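Local coordinates for protein phospholipase C-beta (PLC-beta) (Sepia officinalis, PDB 3QR0) that joins a PH domain, EF-hand-like modules, a calcium-binding TIM-type barrel and a C2 domain in one chain, as a member of the phospholipase C-beta family, at residues Arg228-Gly233 against Ser762-Ile767; Ile654-Ala659 against Ser669-Glu674; Lys690-Asn695 against Pro699-Lys704. All blocks are in the same frame, centred on the assembly; numbering follows the deposited sequence.

In the fold
Going from the N terminus, the EF-hand-like region supplies Arg228-Gly233, which leads into helix 230-238, and the barrel follows before the C2 domain begins. Contact 2 closes first, over a short connection, by packing strand 650-660 of one C2 sheet against strand 669-676 of the other. Contact 3 comes next in series, within the loop that leads from strand 686-688 to strand 706-711. Last to close is contact 1, where strand 761-771 returns to the EF-hand-like region and encloses both of the others in a span of 528 residues. Direct links join all three: Ser658 to Glu230, Tyr701 to Ser669, and Tyr700 against Ser229 and Glu230.

Contact 1 (Arg228-Gly233 against Ser762-Ile767); sequences RSEIEG and SVFAHI
One face of the Phe764 ring receives the NH2 of Arg228, which stands 3.4 Å above the ring plane and is displaced toward the rim, nearest CG. The guanidinium does not lie flat on the phenyl: the two planes are 70° apart, and Arg228 presents its edge. Glu230 comes to the same ring obliquely, with its OE2 3.6 Å from Phe764 CD2 and its methylene CG 3.8 Å from Phe764 CE2. A further aromatic neighbour, His747, meets the Phe764 ring with the planes inclined.

Arg228 and Glu230 are also tied to each other, through the same atoms that touch the phenyl. The arginine chain bends at chi2 and chi3, which folds the guanidinium back beside the carboxylate. NE and NH2 of Arg228 then both donate to the single oxygen OE2 of Glu230, each at 2.9 Å, forming a side-on salt bridge. That oxygen lies in the guanidinium plane, and both nitrogens approach it from the same face of the carboxylate. Outside partners complete the network: Ser658 OG on OE2, Tyr222 OH on NH1 and His747 NE2 on NH2.

The ring's own share of the polar attraction is small. Arg228 CZ is 5.1 Å from the Phe764 centroid, so any cation-pi term is weak at best. The chemistry therefore implies an ion pair, buried and internally matched, laid against an aromatic side chain of the C2 domain. Shared hydrogen bonds to one carboxylate oxygen probably keep Glu230 ionised and fix the rotation of the guanidinium at this junction between the EF-hand-like region and the C2 domain.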
ATOM      1  N   ARG A 228      18.518   2.758  23.698  1.00 36.38           N
ATOM      2  CA  ARG A 228      18.828   3.346  22.404  1.00 35.28           C
ATOM      3  C   ARG A 228      20.278   3.855  22.444  1.00 35.75           C
ATOM      4  O   ARG A 228      20.537   5.060  22.391  1.00 35.50           O
ATOM      5  CB  ARG A 228      17.833   4.465  22.089  1.00 34.51           C
ATOM      6  CG  ARG A 228      16.358   4.015  22.083  1.00 33.36           C
ATOM      7  CD  ARG A 228      16.061   3.001  20.978  1.00 31.63           C
ATOM      8  NE  ARG A 228      16.497   3.503  19.677  1.00 29.94           N
ATOM      9  CZ  ARG A 228      15.773   4.270  18.865  1.00 28.86           C
ATOM     10  NH1 ARG A 228      14.528   4.626  19.178  1.00 28.22           N
ATOM     11  NH2 ARG A 228      16.304   4.677  17.719  1.00 28.24           N
ATOM     12  N   SER A 229      21.208   2.902  22.525  1.00 35.86           N
ATOM     13  CA  SER A 229      22.643   3.161  22.696  1.00 36.61           C
ATOM     14  C   SER A 229      23.226   4.109  21.665  1.00 36.02           C
ATOM     15  O   SER A 229      24.151   4.863  21.969  1.00 36.84           O
ATOM     16  CB  SER A 229      23.424   1.845  22.610  1.00 36.95           C
ATOM     17  OG  SER A 229      23.053   0.966  23.650  1.00 38.10           O
ATOM     18  N   GLU A 230      22.696   4.037  20.447  1.00 34.71           N
ATOM     19  CA  GLU A 230      23.169   4.841  19.327  1.00 34.19           C
ATOM     20  C   GLU A 230      23.038   6.353  19.537  1.00 34.15           C
ATOM     21  O   GLU A 230      23.765   7.128  18.918  1.00 33.98           O
ATOM     22  CB  GLU A 230      22.426   4.449  18.039  1.00 33.34           C
ATOM     23  CG  GLU A 230      20.903   4.751  18.019  1.00 32.47           C
ATOM     24  CD  GLU A 230      20.041   3.602  18.528  1.00 32.46           C
ATOM     25  OE1 GLU A 230      20.522   2.811  19.365  1.00 32.65           O
ATOM     26  OE2 GLU A 230      18.870   3.492  18.090  1.00 31.41           O
ATOM     27  N   ILE A 231      22.105   6.767  20.391  1.00 33.99           N
ATOM     28  CA  ILE A 231      21.765   8.181  20.518  1.00 34.10           C
ATOM     29  C   ILE A 231      22.916   8.987  21.126  1.00 34.65           C
ATOM     30  O   ILE A 231      23.096  10.148  20.779  1.00 34.45           O
ATOM     31  CB  ILE A 231      20.457   8.392  21.331  1.00 33.92           C
ATOM     32  CG1 ILE A 231      19.271   7.714  20.631  1.00 33.72           C
ATOM     33  CG2 ILE A 231      20.152   9.867  21.501  1.00 34.33           C
ATOM     34  CD1 ILE A 231      18.958   8.264  19.238  1.00 33.61           C
ATOM     35  N   GLU A 232      23.699   8.360  22.005  1.00 35.22           N
ATOM     36  CA  GLU A 232      24.843   9.019  22.638  1.00 36.17           C
ATOM     37  C   GLU A 232      25.866   9.496  21.603  1.00 35.56           C
ATOM     38  O   GLU A 232      26.241  10.671  21.585  1.00 35.40           O
ATOM     39  CB  GLU A 232      25.514   8.078  23.651  1.00 37.45           C
ATOM     40  CG  GLU A 232      26.644   8.708  24.469  1.00 40.31           C
ATOM     41  CD  GLU A 232      26.167   9.837  25.370  1.00 43.82           C
ATOM     42  OE1 GLU A 232      25.186   9.634  26.125  1.00 46.56           O
ATOM     43  OE2 GLU A 232      26.779  10.928  25.329  1.00 46.55           O
ATOM     44  N   GLY A 233      26.316   8.580  20.753  1.00 34.75           N
ATOM     45  CA  GLY A 233      27.240   8.918  19.676  1.00 34.33           C
ATOM     46  C   GLY A 233      26.660   9.932  18.702  1.00 33.32           C
ATOM     47  O   GLY A 233      27.361  10.832  18.246  1.00 33.30           O
ATOM     48  N   SER A 762       9.786  -0.860  14.134  1.00 23.17           N
ATOM     49  CA  SER A 762      10.484   0.171  13.375  1.00 23.04           C
ATOM     50  C   SER A 762      11.963  -0.160  13.218  1.00 22.87           C
ATOM     51  O   SER A 762      12.544  -0.845  14.054  1.00 22.51           O
ATOM     52  CB  SER A 762      10.375   1.527  14.078  1.00 23.25           C
ATOM     53  OG  SER A 762       9.028   1.865  14.374  1.00 25.41           O
ATOM     54  N   VAL A 763      12.549   0.333  12.134  1.00 22.44           N
ATOM     55  CA  VAL A 763      13.999   0.337  11.959  1.00 22.78           C
ATOM     56  C   VAL A 763      14.466   1.781  12.091  1.00 22.81           C
ATOM     57  O   VAL A 763      13.803   2.699  11.602  1.00 22.83           O
ATOM     58  CB  VAL A 763      14.408  -0.249  10.590  1.00 22.61           C
ATOM     59  CG1 VAL A 763      15.879   0.051  10.273  1.00 23.56           C
ATOM     60  CG2 VAL A 763      14.168  -1.755  10.570  1.00 21.85           C
ATOM     61  N   PHE A 764      15.588   1.981  12.775  1.00 23.14           N
ATOM     62  CA  PHE A 764      16.245   3.279  12.838  1.00 22.97           C
ATOM     63  C   PHE A 764      17.470   3.216  11.921  1.00 23.26           C
ATOM     64  O   PHE A 764      18.291   2.291  12.029  1.00 23.34           O
ATOM     65  CB  PHE A 764      16.631   3.611  14.280  1.00 23.55           C
ATOM     66  CG  PHE A 764      17.269   4.963  14.457  1.00 23.54           C
ATOM     67  CD1 PHE A 764      16.548   6.126  14.206  1.00 22.70           C
ATOM     68  CD2 PHE A 764      18.583   5.073  14.899  1.00 23.50           C
ATOM     69  CE1 PHE A 764      17.129   7.379  14.377  1.00 23.31           C
ATOM     70  CE2 PHE A 764      19.174   6.321  15.076  1.00 24.06           C
ATOM     71  CZ  PHE A 764      18.448   7.478  14.809  1.00 23.22           C
ATOM     72  N   ALA A 765      17.571   4.181  11.008  1.00 22.72           N
ATOM     73  CA  ALA A 765      18.613   4.175   9.981  1.00 23.22           C
ATOM     74  C   ALA A 765      19.131   5.584   9.696  1.00 23.45           C
ATOM     75  O   ALA A 765      18.470   6.576  10.021  1.00 23.12           O
ATOM     76  CB  ALA A 765      18.064   3.557   8.696  1.00 22.42           C
ATOM     77  N   HIS A 766      20.313   5.664   9.090  1.00 24.15           N
ATOM     78  CA  HIS A 766      20.796   6.912   8.510  1.00 24.88           C
ATOM     79  C   HIS A 766      20.797   6.783   6.990  1.00 24.88           C
ATOM     80  O   HIS A 766      21.268   5.781   6.438  1.00 24.86           O
ATOM     81  CB  HIS A 766      22.194   7.278   8.997  1.00 25.56           C
ATOM     82  CG  HIS A 766      22.653   8.627   8.532  1.00 27.22           C
ATOM     83  ND1 HIS A 766      23.312   8.820   7.336  1.00 27.79           N
ATOM     84  CD2 HIS A 766      22.531   9.853   9.095  1.00 28.12           C
ATOM     85  CE1 HIS A 766      23.586  10.105   7.189  1.00 28.64           C
ATOM     86  NE2 HIS A 766      23.120  10.754   8.241  1.00 28.26           N
ATOM     87  N   ILE A 767      20.281   7.810   6.327  1.00 24.97           N
ATOM     88  CA  ILE A 767      20.101   7.799   4.883  1.00 25.32           C
ATOM     89  C   ILE A 767      20.871   8.954   4.262  1.00 26.29           C
ATOM     90  O   ILE A 767      20.695  10.107   4.654  1.00 26.13           O
ATOM     91  CB  ILE A 767      18.615   7.938   4.512  1.00 24.60           C
ATOM     92  CG1 ILE A 767      17.809   6.790   5.119  1.00 24.76           C
ATOM     93  CG2 ILE A 767      18.442   7.997   2.980  1.00 24.65           C
ATOM     94  CD1 ILE A 767      16.312   6.918   4.918  1.00 24.70           C
TER

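Contact 2 (Ile654-Ala659 against Ser669-Glu674); sequences IKIISA and SYVEVE
Val671 is the first residue of strand 669-674 to meet the opposing strand, and it does so against Ile656. Its side chain crosses that of the isoleucine at an angle: Val671 CB lies 3.9 Å from Ile656 CG2, while Val671 CG1 is 3.9 Å from Ile656 CD1. With CG1 anti to the backbone N (chi1 -177°), the valine spreads its two methyls along Ile656, CG1 toward the end of the longer branch and CG2 toward the short one. Glu672, next in line, has its side chain on the other side of the strand, as beta alternation requires. Val673 brings the following pair of methyls back to the interface. Its CG2 is shared, 3.9 Å from Ile656 CD1 and 4.1 Å from Ile654 CG2, and its CG1 sits 4.1 Å from Ile654 CG1. Ile656 therefore spans the two valines, and its CD1 lies within the same distance of a methyl from each. Against Val673 the isoleucine runs past in the opposite direction, whereas Ile654 and Val673 meet at a slant.

No hydrogen bond joins the two strands. Their axes approach to 8.9 Å and their directions are 162° apart, a spacing that marks layers packed face to face rather than neighbours in one sheet. The strands belong to the two antiparallel sheets of the C2 beta-sandwich, so this is part of its hydrophobic interior. On the first sheet, strand 761-771 adds Val763 and Ile767, and strand 706-711 adds Phe706 and Phe708. From the second sheet, strand 718-725 brings Ile721 to both Ile656 and Val671 and Val719 to Val673.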
ATOM      1  N   ILE A 654      22.540   3.669   2.830  1.00 27.54           N
ATOM      2  CA  ILE A 654      21.616   3.290   3.889  1.00 27.09           C
ATOM      3  C   ILE A 654      22.404   2.564   4.967  1.00 27.23           C
ATOM      4  O   ILE A 654      22.948   1.486   4.726  1.00 27.40           O
ATOM      5  CB  ILE A 654      20.487   2.364   3.373  1.00 26.78           C
ATOM      6  CG1 ILE A 654      19.772   2.973   2.163  1.00 27.02           C
ATOM      7  CG2 ILE A 654      19.493   2.059   4.496  1.00 26.80           C
ATOM      8  CD1 ILE A 654      18.964   4.209   2.462  1.00 27.52           C
ATOM      9  N   LYS A 655      22.489   3.179   6.143  1.00 27.01           N
ATOM     10  CA  LYS A 655      23.095   2.550   7.306  1.00 27.32           C
ATOM     11  C   LYS A 655      21.985   2.074   8.235  1.00 26.62           C
ATOM     12  O   LYS A 655      21.219   2.888   8.751  1.00 26.36           O
ATOM     13  CB  LYS A 655      24.003   3.545   8.031  1.00 27.89           C
ATOM     14  CG  LYS A 655      24.752   2.956   9.213  1.00 29.25           C
ATOM     15  CD  LYS A 655      25.516   4.024   9.980  1.00 31.03           C
ATOM     16  CE  LYS A 655      26.202   3.439  11.207  1.00 32.84           C
ATOM     17  NZ  LYS A 655      27.101   2.294  10.862  1.00 34.08           N
ATOM     18  N   ILE A 656      21.893   0.760   8.435  1.00 26.28           N
ATOM     19  CA  ILE A 656      20.932   0.178   9.368  1.00 25.65           C
ATOM     20  C   ILE A 656      21.541   0.192  10.766  1.00 26.21           C
ATOM     21  O   ILE A 656      22.539  -0.486  11.024  1.00 27.17           O
ATOM     22  CB  ILE A 656      20.553  -1.274   8.975  1.00 25.49           C
ATOM     23  CG1 ILE A 656      19.973  -1.323   7.557  1.00 24.56           C
ATOM     24  CG2 ILE A 656      19.549  -1.873   9.977  1.00 24.63           C
ATOM     25  CD1 ILE A 656      18.697  -0.504   7.367  1.00 23.78           C
ATOM     26  N   ILE A 657      20.941   0.965  11.667  1.00 25.86           N
ATOM     27  CA  ILE A 657      21.511   1.192  12.995  1.00 26.27           C
ATOM     28  C   ILE A 657      20.875   0.278  14.035  1.00 26.12           C
ATOM     29  O   ILE A 657      21.573  -0.465  14.729  1.00 26.64           O
ATOM     30  CB  ILE A 657      21.354   2.671  13.416  1.00 26.48           C
ATOM     31  CG1 ILE A 657      22.146   3.576  12.462  1.00 26.99           C
ATOM     32  CG2 ILE A 657      21.848   2.891  14.833  1.00 27.15           C
ATOM     33  CD1 ILE A 657      21.819   5.044  12.611  1.00 26.61           C
ATOM     34  N   SER A 658      19.550   0.324  14.132  1.00 25.32           N
ATOM     35  CA  SER A 658      18.835  -0.458  15.129  1.00 25.50           C
ATOM     36  C   SER A 658      17.386  -0.692  14.719  1.00 24.52           C
ATOM     37  O   SER A 658      16.937  -0.203  13.687  1.00 23.51           O
ATOM     38  CB  SER A 658      18.883   0.257  16.481  1.00 26.01           C
ATOM     39  OG  SER A 658      18.154   1.471  16.440  1.00 25.97           O
ATOM     40  N   ALA A 659      16.671  -1.461  15.532  1.00 24.62           N
ATOM     41  CA  ALA A 659      15.236  -1.657  15.355  1.00 24.40           C
ATOM     42  C   ALA A 659      14.550  -1.690  16.707  1.00 24.86           C
ATOM     43  O   ALA A 659      15.182  -1.981  17.719  1.00 25.57           O
ATOM     44  CB  ALA A 659      14.954  -2.938  14.581  1.00 23.82           C
ATOM     45  N   SER A 669      17.061 -11.560  14.584  1.00 29.36           N
ATOM     46  CA  SER A 669      16.669 -10.842  13.369  1.00 27.85           C
ATOM     47  C   SER A 669      17.841 -10.318  12.558  1.00 27.54           C
ATOM     48  O   SER A 669      18.955 -10.179  13.060  1.00 27.64           O
ATOM     49  CB  SER A 669      15.761  -9.666  13.722  1.00 27.33           C
ATOM     50  OG  SER A 669      16.482  -8.645  14.387  1.00 27.00           O
ATOM     51  N   TYR A 670      17.562 -10.031  11.289  1.00 26.55           N
ATOM     52  CA  TYR A 670      18.472  -9.282  10.440  1.00 26.43           C
ATOM     53  C   TYR A 670      17.681  -8.380   9.499  1.00 25.23           C
ATOM     54  O   TYR A 670      16.461  -8.519   9.355  1.00 24.59           O
ATOM     55  CB  TYR A 670      19.412 -10.217   9.658  1.00 26.93           C
ATOM     56  CG  TYR A 670      18.732 -11.189   8.714  1.00 27.32           C
ATOM     57  CD1 TYR A 670      18.324 -10.787   7.444  1.00 27.60           C
ATOM     58  CD2 TYR A 670      18.522 -12.516   9.077  1.00 28.80           C
ATOM     59  CE1 TYR A 670      17.709 -11.675   6.567  1.00 27.45           C
ATOM     60  CE2 TYR A 670      17.910 -13.417   8.203  1.00 28.61           C
ATOM     61  CZ  TYR A 670      17.507 -12.989   6.950  1.00 28.60           C
ATOM     62  OH  TYR A 670      16.888 -13.864   6.081  1.00 28.18           O
ATOM     63  N   VAL A 671      18.391  -7.452   8.874  1.00 24.97           N
ATOM     64  CA  VAL A 671      17.789  -6.473   7.985  1.00 24.06           C
ATOM     65  C   VAL A 671      18.497  -6.502   6.641  1.00 24.35           C
ATOM     66  O   VAL A 671      19.725  -6.634   6.574  1.00 25.14           O
ATOM     67  CB  VAL A 671      17.859  -5.059   8.582  1.00 23.86           C
ATOM     68  CG1 VAL A 671      17.149  -4.042   7.664  1.00 22.61           C
ATOM     69  CG2 VAL A 671      17.250  -5.052   9.986  1.00 23.43           C
ATOM     70  N   GLU A 672      17.705  -6.419   5.578  1.00 23.84           N
ATOM     71  CA  GLU A 672      18.209  -6.355   4.216  1.00 24.15           C
ATOM     72  C   GLU A 672      17.746  -5.061   3.544  1.00 23.24           C
ATOM     73  O   GLU A 672      16.703  -4.509   3.890  1.00 22.48           O
ATOM     74  CB  GLU A 672      17.689  -7.544   3.417  1.00 24.39           C
ATOM     75  CG  GLU A 672      18.288  -8.873   3.798  1.00 26.61           C
ATOM     76  CD  GLU A 672      17.614 -10.015   3.068  1.00 28.64           C
ATOM     77  OE1 GLU A 672      16.495 -10.388   3.474  1.00 29.48           O
ATOM     78  OE2 GLU A 672      18.195 -10.525   2.084  1.00 30.46           O
ATOM     79  N   VAL A 673      18.527  -4.584   2.583  1.00 23.23           N
ATOM     80  CA  VAL A 673      18.178  -3.387   1.831  1.00 22.79           C
ATOM     81  C   VAL A 673      18.354  -3.664   0.344  1.00 23.08           C
ATOM     82  O   VAL A 673      19.428  -4.087  -0.093  1.00 23.82           O
ATOM     83  CB  VAL A 673      19.037  -2.174   2.245  1.00 23.02           C
ATOM     84  CG1 VAL A 673      18.617  -0.933   1.460  1.00 22.30           C
ATOM     85  CG2 VAL A 673      18.904  -1.918   3.747  1.00 23.00           C
ATOM     86  N   GLU A 674      17.288  -3.454  -0.416  1.00 22.88           N
ATOM     87  CA  GLU A 674      17.287  -3.709  -1.854  1.00 23.31           C
ATOM     88  C   GLU A 674      16.867  -2.460  -2.616  1.00 23.13           C
ATOM     89  O   GLU A 674      16.272  -1.536  -2.043  1.00 22.88           O
ATOM     90  CB  GLU A 674      16.358  -4.889  -2.183  1.00 23.12           C
ATOM     91  CG  GLU A 674      16.911  -6.223  -1.684  1.00 24.08           C
ATOM     92  CD  GLU A 674      16.226  -7.453  -2.263  1.00 24.16           C
ATOM     93  OE1 GLU A 674      15.177  -7.332  -2.935  1.00 22.98           O
ATOM     94  OE2 GLU A 674      16.769  -8.562  -2.048  1.00 26.18           O
TER

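Contact 3 (Lys690-Asn695 against Pro699-Lys704); sequences KIIENN and PYYDEK
Lys690 curls back on itself to reach Glu703: its CG lies between the backbone N and the carbonyl carbon (chi1 65°), and further bends at chi3 and chi4 turn the ammonium toward the facing segment. Glu703, its CG anti to the backbone N, bends at chi2 and brings OE1 to meet the lysine. Two donors of Lys690 then grip that one oxygen. The backbone N is 3.0 Å from Glu703 OE1 in a nearly straight bond (172° at the hydrogen), and NZ, also 3.0 Å from Glu703 OE1, forms a salt bridge. They approach from opposite faces of the carboxylate, each well out of its plane. NZ makes a further bond, to Tyr701 O at 2.7 Å, with a C=O...N angle of 158°. A single lysine thus ties down both a side chain and a backbone carbonyl.

Farther along, Ile692 touches the facing segment with both branches: CG2 meets Pro699 CB at 3.6 Å, while on the longer branch CG1 comes obliquely to Tyr701 CD1 at 3.5 Å and CD1 reaches Tyr700 O at 3.4 Å. The Tyr701 hydroxyl is hydrogen-bonded to Ser669 OG. At the closed end Asn695 lies across Pro699, while its OD1 accepts from the backbone N of Met697 and of Asp698, the first of these making an Asx turn.

Neither segment is a regular strand, yet Ile692 pairs through its backbone with Ser669, at the start of strand 669-676, and Asn695 with Ile667 just before it, while 699-704 pairs with Ile656, Ile657 and Ala659 of strand 650-660, in the other sheet. The arrangement is that of a loop passing from one sheet of a C2 beta-sandwich to the other.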
ATOM      1  N   LYS A 690      24.306  -8.108  10.126  1.00 28.98           N
ATOM      2  CA  LYS A 690      24.537  -9.164  11.090  1.00 30.18           C
ATOM      3  C   LYS A 690      23.225  -9.545  11.780  1.00 30.22           C
ATOM      4  O   LYS A 690      22.256  -8.780  11.781  1.00 29.18           O
ATOM      5  CB  LYS A 690      25.569  -8.723  12.140  1.00 31.13           C
ATOM      6  CG  LYS A 690      25.119  -7.564  13.050  1.00 30.97           C
ATOM      7  CD  LYS A 690      26.186  -7.217  14.096  1.00 32.29           C
ATOM      8  CE  LYS A 690      27.391  -6.500  13.492  1.00 32.41           C
ATOM      9  NZ  LYS A 690      27.020  -5.211  12.842  1.00 31.27           N
ATOM     10  N   ILE A 691      23.212 -10.726  12.382  1.00 31.17           N
ATOM     11  CA  ILE A 691      22.074 -11.182  13.162  1.00 31.45           C
ATOM     12  C   ILE A 691      22.219 -10.716  14.605  1.00 32.12           C
ATOM     13  O   ILE A 691      23.266 -10.898  15.220  1.00 32.78           O
ATOM     14  CB  ILE A 691      21.954 -12.714  13.139  1.00 31.94           C
ATOM     15  CG1 ILE A 691      21.465 -13.180  11.764  1.00 31.73           C
ATOM     16  CG2 ILE A 691      21.002 -13.192  14.241  1.00 32.15           C
ATOM     17  CD1 ILE A 691      21.747 -14.641  11.477  1.00 32.17           C
ATOM     18  N   ILE A 692      21.168 -10.110  15.145  1.00 31.89           N
ATOM     19  CA  ILE A 692      21.126  -9.829  16.569  1.00 32.78           C
ATOM     20  C   ILE A 692      20.255 -10.903  17.197  1.00 33.47           C
ATOM     21  O   ILE A 692      19.081 -11.045  16.844  1.00 32.76           O
ATOM     22  CB  ILE A 692      20.596  -8.418  16.867  1.00 32.37           C
ATOM     23  CG1 ILE A 692      21.529  -7.364  16.257  1.00 32.43           C
ATOM     24  CG2 ILE A 692      20.485  -8.201  18.369  1.00 32.69           C
ATOM     25  CD1 ILE A 692      22.938  -7.346  16.875  1.00 33.56           C
ATOM     26  N   GLU A 693      20.845 -11.673  18.106  1.00 34.94           N
ATOM     27  CA  GLU A 693      20.198 -12.852  18.667  1.00 35.96           C
ATOM     28  C   GLU A 693      19.349 -12.512  19.888  1.00 35.91           C
ATOM     29  O   GLU A 693      19.732 -11.669  20.704  1.00 36.32           O
ATOM     30  CB  GLU A 693      21.253 -13.899  19.051  1.00 37.31           C
ATOM     31  CG  GLU A 693      22.037 -14.441  17.862  1.00 39.05           C
ATOM     32  CD  GLU A 693      23.008 -15.550  18.231  1.00 43.04           C
ATOM     33  OE1 GLU A 693      23.484 -15.583  19.391  1.00 44.80           O
ATOM     34  OE2 GLU A 693      23.311 -16.384  17.346  1.00 45.78           O
ATOM     35  N   ASN A 694      18.204 -13.183  19.998  1.00 35.63           N
ATOM     36  CA  ASN A 694      17.356 -13.157  21.195  1.00 35.66           C
ATOM     37  C   ASN A 694      17.045 -11.746  21.693  1.00 35.04           C
ATOM     38  O   ASN A 694      17.200 -11.437  22.875  1.00 35.27           O
ATOM     39  CB  ASN A 694      17.987 -13.998  22.313  1.00 37.00           C
ATOM     40  CG  ASN A 694      18.243 -15.447  21.893  1.00 38.16           C
ATOM     41  OD1 ASN A 694      19.288 -16.013  22.203  1.00 41.52           O
ATOM     42  ND2 ASN A 694      17.291 -16.044  21.191  1.00 38.25           N
ATOM     43  N   ASN A 695      16.612 -10.896  20.770  1.00 33.83           N
ATOM     44  CA  ASN A 695      16.177  -9.544  21.102  1.00 33.28           C
ATOM     45  C   ASN A 695      15.144  -9.082  20.085  1.00 32.26           C
ATOM     46  O   ASN A 695      15.483  -8.755  18.950  1.00 32.11           O
ATOM     47  CB  ASN A 695      17.373  -8.585  21.140  1.00 33.28           C
ATOM     48  CG  ASN A 695      17.026  -7.222  21.735  1.00 32.68           C
ATOM     49  OD1 ASN A 695      15.856  -6.901  21.966  1.00 31.67           O
ATOM     50  ND2 ASN A 695      18.051  -6.409  21.976  1.00 29.67           N
ATOM     51  N   PRO A 699      17.002  -4.562  19.213  1.00 29.48           N
ATOM     52  CA  PRO A 699      18.256  -5.042  18.623  1.00 29.76           C
ATOM     53  C   PRO A 699      19.098  -3.892  18.075  1.00 29.95           C
ATOM     54  O   PRO A 699      18.552  -2.981  17.459  1.00 29.53           O
ATOM     55  CB  PRO A 699      17.786  -5.956  17.484  1.00 29.23           C
ATOM     56  CG  PRO A 699      16.403  -5.479  17.153  1.00 28.39           C
ATOM     57  CD  PRO A 699      15.824  -5.048  18.466  1.00 28.68           C
ATOM     58  N   TYR A 700      20.410  -3.936  18.303  1.00 30.88           N
ATOM     59  CA  TYR A 700      21.316  -2.871  17.864  1.00 31.19           C
ATOM     60  C   TYR A 700      22.306  -3.421  16.839  1.00 31.42           C
ATOM     61  O   TYR A 700      23.312  -4.020  17.197  1.00 32.04           O
ATOM     62  CB  TYR A 700      22.027  -2.264  19.084  1.00 32.00           C
ATOM     63  CG  TYR A 700      22.994  -1.120  18.806  1.00 33.21           C
ATOM     64  CD1 TYR A 700      22.704  -0.136  17.867  1.00 33.86           C
ATOM     65  CD2 TYR A 700      24.187  -1.006  19.523  1.00 35.83           C
ATOM     66  CE1 TYR A 700      23.589   0.917  17.626  1.00 34.43           C
ATOM     67  CE2 TYR A 700      25.076   0.046  19.290  1.00 36.74           C
ATOM     68  CZ  TYR A 700      24.763   1.006  18.342  1.00 36.00           C
ATOM     69  OH  TYR A 700      25.626   2.046  18.097  1.00 37.30           O
ATOM     70  N   TYR A 701      22.006  -3.224  15.557  1.00 31.18           N
ATOM     71  CA  TYR A 701      22.798  -3.825  14.476  1.00 31.55           C
ATOM     72  C   TYR A 701      24.115  -3.086  14.281  1.00 32.39           C
ATOM     73  O   TYR A 701      25.162  -3.713  14.119  1.00 33.10           O
ATOM     74  CB  TYR A 701      22.018  -3.845  13.153  1.00 30.70           C
ATOM     75  CG  TYR A 701      20.642  -4.456  13.267  1.00 29.75           C
ATOM     76  CD1 TYR A 701      20.464  -5.843  13.284  1.00 29.19           C
ATOM     77  CD2 TYR A 701      19.518  -3.652  13.374  1.00 28.22           C
ATOM     78  CE1 TYR A 701      19.193  -6.401  13.397  1.00 28.66           C
ATOM     79  CE2 TYR A 701      18.250  -4.199  13.487  1.00 27.84           C
ATOM     80  CZ  TYR A 701      18.091  -5.570  13.499  1.00 27.57           C
ATOM     81  OH  TYR A 701      16.822  -6.093  13.615  1.00 26.15           O
ATOM     82  N   ASP A 702      24.055  -1.754  14.299  1.00 32.48           N
ATOM     83  CA  ASP A 702      25.222  -0.911  14.069  1.00 33.06           C
ATOM     84  C   ASP A 702      26.014  -1.419  12.864  1.00 33.20           C
ATOM     85  O   ASP A 702      27.211  -1.715  12.959  1.00 34.04           O
ATOM     86  CB  ASP A 702      26.100  -0.869  15.326  1.00 34.38           C
ATOM     87  CG  ASP A 702      27.216   0.154  15.231  1.00 35.34           C
ATOM     88  OD1 ASP A 702      27.045   1.180  14.540  1.00 36.91           O
ATOM     89  OD2 ASP A 702      28.265  -0.071  15.852  1.00 38.95           O
ATOM     90  N   GLU A 703      25.329  -1.535  11.735  1.00 32.52           N
ATOM     91  CA  GLU A 703      25.909  -2.140  10.543  1.00 32.64           C
ATOM     92  C   GLU A 703      26.653  -1.102   9.726  1.00 32.93           C
ATOM     93  O   GLU A 703      26.233   0.050   9.651  1.00 32.67           O
ATOM     94  CB  GLU A 703      24.818  -2.779   9.685  1.00 31.88           C
ATOM     95  CG  GLU A 703      25.335  -3.721   8.599  1.00 31.99           C
ATOM     96  CD  GLU A 703      26.018  -4.963   9.153  1.00 33.75           C
ATOM     97  OE1 GLU A 703      25.612  -5.453  10.229  1.00 33.19           O
ATOM     98  OE2 GLU A 703      26.965  -5.457   8.501  1.00 35.66           O
ATOM     99  N   LYS A 704      27.763  -1.517   9.121  1.00 33.76           N
ATOM    100  CA  LYS A 704      28.472  -0.684   8.163  1.00 34.30           C
ATOM    101  C   LYS A 704      27.503  -0.282   7.047  1.00 33.06           C
ATOM    102  O   LYS A 704      26.648  -1.074   6.643  1.00 32.47           O
ATOM    103  CB  LYS A 704      29.677  -1.439   7.590  1.00 35.40           C
ATOM    104  CG  LYS A 704      30.451  -0.698   6.496  1.00 37.78           C
ATOM    105  CD  LYS A 704      31.080   0.593   7.014  1.00 41.03           C
ATOM    106  CE  LYS A 704      31.723   1.408   5.896  1.00 42.59           C
ATOM    107  NZ  LYS A 704      31.960   2.828   6.313  1.00 43.77           N
TER